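Local coordinates for mannitol dehydrogenase (Pseudomonas fluorescens, PDB 1LJ8), which probably catalyses the NAD-dependent oxidation of mannitol at its second carbon, as a member of the long-chain mannitol dehydrogenase family, at residues Pro13-Pro18 against His248-Ala253; Gly301-Leu306 against Arg316-Thr321. One frame throughout, in Å; residues are numbered along the deposited sequence.

Contact 1. Residues Pro13-Pro18 against His248-Ala253; sequences PEVKLP and HGIDDA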
loop_
_atom_site.group_PDB
_atom_site.type_symbol
_atom_site.label_atom_id
_atom_site.label_comp_id
_atom_site.label_asym_id
_atom_site.label_seq_id
_atom_site.Cartn_x
_atom_site.Cartn_y
_atom_site.Cartn_z
ATOM N N PRO A 13 -28.750 -16.097 -1.358
ATOM C CA PRO A 13 -28.516 -16.931 -0.173
ATOM C C PRO A 13 -27.072 -17.106 0.279
ATOM O O PRO A 13 -26.795 -17.146 1.473
ATOM C CB PRO A 13 -29.119 -18.287 -0.575
ATOM C CG PRO A 13 -30.148 -17.935 -1.551
ATOM C CD PRO A 13 -29.515 -16.841 -2.375
ATOM N N GLU A 14 -26.160 -17.216 -0.678
ATOM C CA GLU A 14 -24.758 -17.442 -0.355
ATOM C C GLU A 14 -24.061 -16.216 0.203
ATOM O O GLU A 14 -22.957 -16.320 0.708
ATOM C CB GLU A 14 -23.986 -17.926 -1.603
ATOM C CG GLU A 14 -23.764 -16.865 -2.739
ATOM C CD GLU A 14 -24.913 -16.788 -3.763
ATOM O OE1 GLU A 14 -26.035 -17.283 -3.489
ATOM O OE2 GLU A 14 -24.705 -16.191 -4.862
ATOM N N VAL A 15 -24.697 -15.056 0.092
ATOM C CA VAL A 15 -24.078 -13.817 0.545
ATOM C C VAL A 15 -24.102 -13.722 2.073
ATOM O O VAL A 15 -25.180 -13.716 2.673
ATOM C CB VAL A 15 -24.799 -12.593 -0.077
ATOM C CG1 VAL A 15 -24.142 -11.295 0.429
ATOM C CG2 VAL A 15 -24.699 -12.651 -1.591
ATOM N N LYS A 16 -22.921 -13.635 2.695
ATOM C CA LYS A 16 -22.807 -13.533 4.150
ATOM C C LYS A 16 -23.102 -12.099 4.585
ATOM O O LYS A 16 -22.699 -11.121 3.920
ATOM C CB LYS A 16 -21.402 -13.942 4.589
ATOM C CG LYS A 16 -20.893 -15.214 3.903
ATOM C CD LYS A 16 -21.340 -16.505 4.556
ATOM C CE LYS A 16 -20.483 -17.707 4.009
ATOM N NZ LYS A 16 -18.955 -17.725 4.324
ATOM N N LEU A 17 -23.862 -11.979 5.671
ATOM C CA LEU A 17 -24.277 -10.674 6.198
ATOM C C LEU A 17 -23.738 -10.421 7.597
ATOM O O LEU A 17 -23.444 -11.367 8.341
ATOM C CB LEU A 17 -25.811 -10.626 6.295
ATOM C CG LEU A 17 -26.615 -11.057 5.060
ATOM C CD1 LEU A 17 -28.087 -11.038 5.444
ATOM C CD2 LEU A 17 -26.323 -10.142 3.840
ATOM N N PRO A 18 -23.593 -9.153 7.966
ATOM C CA PRO A 18 -23.108 -8.813 9.307
ATOM C C PRO A 18 -24.075 -9.499 10.272
ATOM O O PRO A 18 -25.302 -9.542 10.013
ATOM C CB PRO A 18 -23.307 -7.310 9.363
ATOM C CG PRO A 18 -23.025 -6.879 7.960
ATOM C CD PRO A 18 -23.718 -7.947 7.125
ATOM N N HIS A 248 -23.444 -13.177 -8.264
ATOM C CA HIS A 248 -24.137 -13.194 -6.981
ATOM C C HIS A 248 -25.292 -12.226 -6.849
ATOM O O HIS A 248 -25.818 -12.056 -5.763
ATOM C CB HIS A 248 -23.120 -12.980 -5.836
ATOM C CG HIS A 248 -22.036 -14.011 -5.816
ATOM N ND1 HIS A 248 -22.256 -15.316 -5.415
ATOM C CD2 HIS A 248 -20.750 -13.958 -6.243
ATOM C CE1 HIS A 248 -21.154 -16.022 -5.601
ATOM N NE2 HIS A 248 -20.227 -15.224 -6.109
ATOM N N GLY A 249 -25.671 -11.592 -7.965
ATOM C CA GLY A 249 -26.843 -10.720 -7.994
ATOM C C GLY A 249 -26.791 -9.372 -7.309
ATOM O O GLY A 249 -27.787 -8.642 -7.301
ATOM N N ILE A 250 -25.626 -9.029 -6.745
ATOM C CA ILE A 250 -25.507 -7.757 -6.035
ATOM C C ILE A 250 -25.085 -6.626 -6.969
ATOM O O ILE A 250 -24.102 -6.778 -7.754
ATOM C CB ILE A 250 -24.402 -7.818 -4.920
ATOM C CG1 ILE A 250 -24.665 -8.991 -3.948
ATOM C CG2 ILE A 250 -24.373 -6.438 -4.169
ATOM C CD1 ILE A 250 -23.502 -9.224 -2.910
ATOM N N ASP A 251 -25.782 -5.500 -6.862
ATOM C CA ASP A 251 -25.409 -4.333 -7.649
ATOM C C ASP A 251 -24.723 -3.470 -6.602
ATOM O O ASP A 251 -25.376 -2.841 -5.778
ATOM C CB ASP A 251 -26.647 -3.629 -8.224
ATOM C CG ASP A 251 -27.400 -4.501 -9.224
ATOM O OD1 ASP A 251 -26.748 -4.973 -10.180
ATOM O OD2 ASP A 251 -28.648 -4.714 -9.056
ATOM N N ASP A 252 -23.391 -3.498 -6.596
ATOM C CA ASP A 252 -22.609 -2.744 -5.620
ATOM C C ASP A 252 -21.841 -1.675 -6.424
ATOM O O ASP A 252 -21.126 -2.001 -7.366
ATOM C CB ASP A 252 -21.646 -3.719 -4.907
ATOM C CG ASP A 252 -20.908 -3.082 -3.737
ATOM O OD1 ASP A 252 -20.713 -1.847 -3.743
ATOM O OD2 ASP A 252 -20.522 -3.828 -2.819
ATOM N N ALA A 253 -21.977 -0.390 -6.055
ATOM C CA ALA A 253 -21.309 0.651 -6.815
ATOM C C ALA A 253 -19.791 0.534 -6.617
ATOM O O ALA A 253 -19.033 1.014 -7.458
ATOM C CB ALA A 253 -21.761 2.058 -6.346
#

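Contact 2. Residues Gly301-Leu306 against Arg316-Thr321; sequences GSHLAL and RFVHET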
loop_
_atom_site.group_PDB
_atom_site.type_symbol
_atom_site.label_atom_id
_atom_site.label_comp_id
_atom_site.label_asym_id
_atom_site.label_seq_id
_atom_site.Cartn_x
_atom_site.Cartn_y
_atom_site.Cartn_z
ATOM N N GLY A 301 8.955 -6.434 -3.738
ATOM C CA GLY A 301 10.090 -6.376 -4.619
ATOM C C GLY A 301 9.810 -7.201 -5.871
ATOM O O GLY A 301 10.129 -6.753 -6.970
ATOM N N SER A 302 9.239 -8.408 -5.731
ATOM C CA SER A 302 8.955 -9.229 -6.915
ATOM C C SER A 302 7.882 -8.574 -7.783
ATOM O O SER A 302 7.960 -8.625 -9.028
ATOM C CB SER A 302 8.490 -10.641 -6.487
ATOM O OG SER A 302 9.612 -11.350 -5.996
ATOM N N HIS A 303 6.900 -7.937 -7.123
ATOM C CA HIS A 303 5.821 -7.266 -7.893
ATOM C C HIS A 303 6.474 -6.242 -8.814
ATOM O O HIS A 303 6.154 -6.193 -10.004
ATOM C CB HIS A 303 4.849 -6.537 -6.956
ATOM C CG HIS A 303 3.518 -7.199 -6.787
ATOM N ND1 HIS A 303 2.592 -6.746 -5.859
ATOM C CD2 HIS A 303 2.941 -8.258 -7.411
ATOM C CE1 HIS A 303 1.507 -7.502 -5.919
ATOM N NE2 HIS A 303 1.691 -8.424 -6.851
ATOM N N LEU A 304 7.367 -5.391 -8.284
ATOM C CA LEU A 304 7.999 -4.393 -9.175
ATOM C C LEU A 304 8.841 -5.028 -10.253
ATOM O O LEU A 304 8.863 -4.564 -11.406
ATOM C CB LEU A 304 8.867 -3.376 -8.425
ATOM C CG LEU A 304 8.225 -2.315 -7.558
ATOM C CD1 LEU A 304 9.217 -1.129 -7.421
ATOM C CD2 LEU A 304 6.946 -1.759 -8.232
ATOM N N ALA A 305 9.538 -6.105 -9.903
ATOM C CA ALA A 305 10.363 -6.780 -10.912
ATOM C C ALA A 305 9.516 -7.351 -12.053
ATOM O O ALA A 305 9.953 -7.400 -13.204
ATOM C CB ALA A 305 11.194 -7.914 -10.250
ATOM N N LEU A 306 8.307 -7.786 -11.746
ATOM C CA LEU A 306 7.432 -8.315 -12.796
ATOM C C LEU A 306 6.646 -7.274 -13.595
ATOM O O LEU A 306 6.375 -7.411 -14.812
ATOM C CB LEU A 306 6.346 -9.207 -12.178
ATOM C CG LEU A 306 6.767 -10.439 -11.393
ATOM C CD1 LEU A 306 5.542 -11.071 -10.641
ATOM C CD2 LEU A 306 7.352 -11.407 -12.440
ATOM N N ARG A 316 -1.242 -7.539 -18.919
ATOM C CA ARG A 316 -1.985 -6.532 -18.139
ATOM C C ARG A 316 -2.393 -7.026 -16.750
ATOM O O ARG A 316 -2.885 -6.241 -15.932
ATOM C CB ARG A 316 -3.217 -6.036 -18.936
ATOM C CG ARG A 316 -2.853 -5.059 -20.094
ATOM C CD ARG A 316 -2.155 -3.792 -19.617
ATOM N NE ARG A 316 -1.834 -2.800 -20.675
ATOM C CZ ARG A 316 -0.700 -2.758 -21.384
ATOM N NH1 ARG A 316 0.258 -3.655 -21.180
ATOM N NH2 ARG A 316 -0.504 -1.774 -22.261
ATOM N N PHE A 317 -2.212 -8.317 -16.470
ATOM C CA PHE A 317 -2.535 -8.867 -15.139
ATOM C C PHE A 317 -1.369 -9.619 -14.571
ATOM O O PHE A 317 -0.553 -10.173 -15.327
ATOM C CB PHE A 317 -3.725 -9.829 -15.207
ATOM C CG PHE A 317 -4.957 -9.152 -15.665
ATOM C CD1 PHE A 317 -5.267 -9.093 -17.033
ATOM C CD2 PHE A 317 -5.776 -8.500 -14.749
ATOM C CE1 PHE A 317 -6.382 -8.396 -17.481
ATOM C CE2 PHE A 317 -6.891 -7.795 -15.182
ATOM C CZ PHE A 317 -7.199 -7.742 -16.551
ATOM N N VAL A 318 -1.293 -9.653 -13.247
ATOM C CA VAL A 318 -0.208 -10.356 -12.582
ATOM C C VAL A 318 -0.183 -11.850 -12.940
ATOM O O VAL A 318 0.897 -12.401 -13.184
ATOM C CB VAL A 318 -0.313 -10.194 -11.033
ATOM C CG1 VAL A 318 0.765 -11.012 -10.334
ATOM C CG2 VAL A 318 -0.140 -8.685 -10.688
ATOM N N HIS A 319 -1.343 -12.498 -13.017
ATOM C CA HIS A 319 -1.326 -13.930 -13.330
ATOM C C HIS A 319 -0.794 -14.231 -14.716
ATOM O O HIS A 319 -0.288 -15.332 -14.939
ATOM C CB HIS A 319 -2.712 -14.586 -13.166
ATOM C CG HIS A 319 -3.755 -14.075 -14.113
ATOM N ND1 HIS A 319 -4.528 -12.959 -13.852
ATOM C CD2 HIS A 319 -4.209 -14.578 -15.289
ATOM C CE1 HIS A 319 -5.414 -12.799 -14.821
ATOM N NE2 HIS A 319 -5.243 -13.771 -15.703
ATOM N N GLU A 320 -0.893 -13.267 -15.630
ATOM C CA GLU A 320 -0.371 -13.458 -17.000
ATOM C C GLU A 320 1.136 -13.563 -16.955
ATOM O O GLU A 320 1.712 -14.375 -17.677
ATOM C CB GLU A 320 -0.748 -12.310 -17.901
ATOM C CG GLU A 320 -2.239 -12.353 -18.185
ATOM C CD GLU A 320 -2.720 -11.204 -18.983
ATOM O OE1 GLU A 320 -2.071 -10.142 -19.019
ATOM O OE2 GLU A 320 -3.810 -11.348 -19.576
ATOM N N THR A 321 1.784 -12.739 -16.129
ATOM C CA THR A 321 3.237 -12.853 -16.022
ATOM C C THR A 321 3.594 -14.200 -15.405
ATOM O O THR A 321 4.613 -14.791 -15.754
ATOM C CB THR A 321 3.892 -11.738 -15.143
ATOM O OG1 THR A 321 3.541 -11.923 -13.745
ATOM C CG2 THR A 321 3.482 -10.353 -15.667
#

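Contact 1. Residues Pro13-Pro18 against His248-Ala253
A His-carboxylate hydrogen bond, Glu14 to His248, ties the N-terminal loop ahead of strand 27-32 to the segment that follows helix 238-248 and leads to strand 256-258. His248 ND1 donates to Glu14 OE2 over 2.7 Å, and an N-H...O angle of 164° makes the bond nearly straight. The acceptor lies at the edge of the imidazole, nearly in the ring plane; on the carboxylate side the anti lone pair is used, the one turned away from OE1. The two flat groups are nevertheless far from coplanar, their planes standing 61° apart. Glu14 gets there by a folded chain: CG sits between the backbone N and the carbonyl carbon (chi1 70°), and a second bend at chi2 swings the carboxylate round to the ring. Glu14 CG passes 3.4 Å from His248 ND1. With ND1 as donor, the carboxylate would be expected to raise the basicity of the ring.

Gly249 has left helical geometry with a positive phi, and the CB of the next residue, Ile250, points toward 13-18. Here the contact becomes apolar and narrow. Ile250 CD1 meets the fork of Val15 end-on, 3.9 Å from Val15 CG2 and 4.0 Å from Val15 CG1, so a single methyl serves both branches of the valine. The two buried side chains pack on strand 96-107 of the Rossmann-type sheet, which carries Val98 against Val15 and Val96 against both Ile250 and His248. Lys16 adds backbone hydrogen bonds to Val96 and Val98 and a salt bridge from its NZ to Glu95. On the His248-Ala253 side, Asp251 OD2 accepts a hydrogen bond from the N-terminal amine of Met1, while Leu3 touches Ile250.

Contact 2. Residues Gly301-Leu306 against Arg316-Thr321
Leu306 and Thr321 bring helix 289-313 against the short helix 318-322 at the closest backbone approach of the two segments, 7.0 Å between the CA atoms of Leu306 and Thr321. Both side chains leave the backbone toward the opposite segment, and the isobutyl fork of Leu306 crosses the threonine at a slant, CD1 lying 3.8 Å and CD2 4.1 Å from Thr321 OG1. The hydroxyl is already committed: held between the backbone N and the carbonyl carbon (chi1 70°), Thr321 OG1 turns back along its own helix and donates to Val318 O at 2.7 Å, in the carbonyl plane and on a lone pair.

The His303-Val318 pair is looser. One turn earlier on the long helix, the imidazole end comes nearer the second segment than the direction of its CB would suggest, and His303 NE2 lies 4.3 Å from Val318 CG2, approached obliquely. In this core of the C-terminal domain, the ring of Phe362 from helix 351-362 stacks on His303, and Phe362 also touches Leu306 and Val318. Val374 packs against both His303 and Val318.

The outward side of helix 318-322 is built differently, from polar capping and partly exposed residues. Phe317 is the N-cap, and Glu320 OE1 accepts from two backbone amides at this helix start. Arg316 N meets Glu320 OE1 nearly along the C-O axis at 2.7 Å. Phe317 N comes to Glu320 OE1 from above the carboxylate plane, 60° out of it, at 3.1 Å. Arg316 NH2 forms a salt bridge with Asp418.

The chemistry is therefore divided: Thr321 OG1 and Glu320 OE1 are bonded within 316-321, at and just before the helix, and Leu306 is offered a hydroxyl with its proton already spent, suited to van der Waals packing.

Overall arrangement
The two contacts belong to different parts of the chain and do not touch: their centres are 30 Å apart and their nearest atoms about 17 Å. Contact 1 closes before contact 2 opens along the sequence; the first joins the N-terminal loop to a loop of the Rossmann-type domain, the second pairs helices of the C-terminal domain. Their relation to the cofactor also differs. Contact 1 is remote from the NAD-binding residues, its centre about 26 Å from the centre of the chain. The centre of contact 2 is deeper, about 16 Å from that point, and the side chain of His303 is about 6 Å from the bound NAD and about 7 Å from that of Asn191, an NAD-binding residue, which places its inner end beside the cofactor pocket.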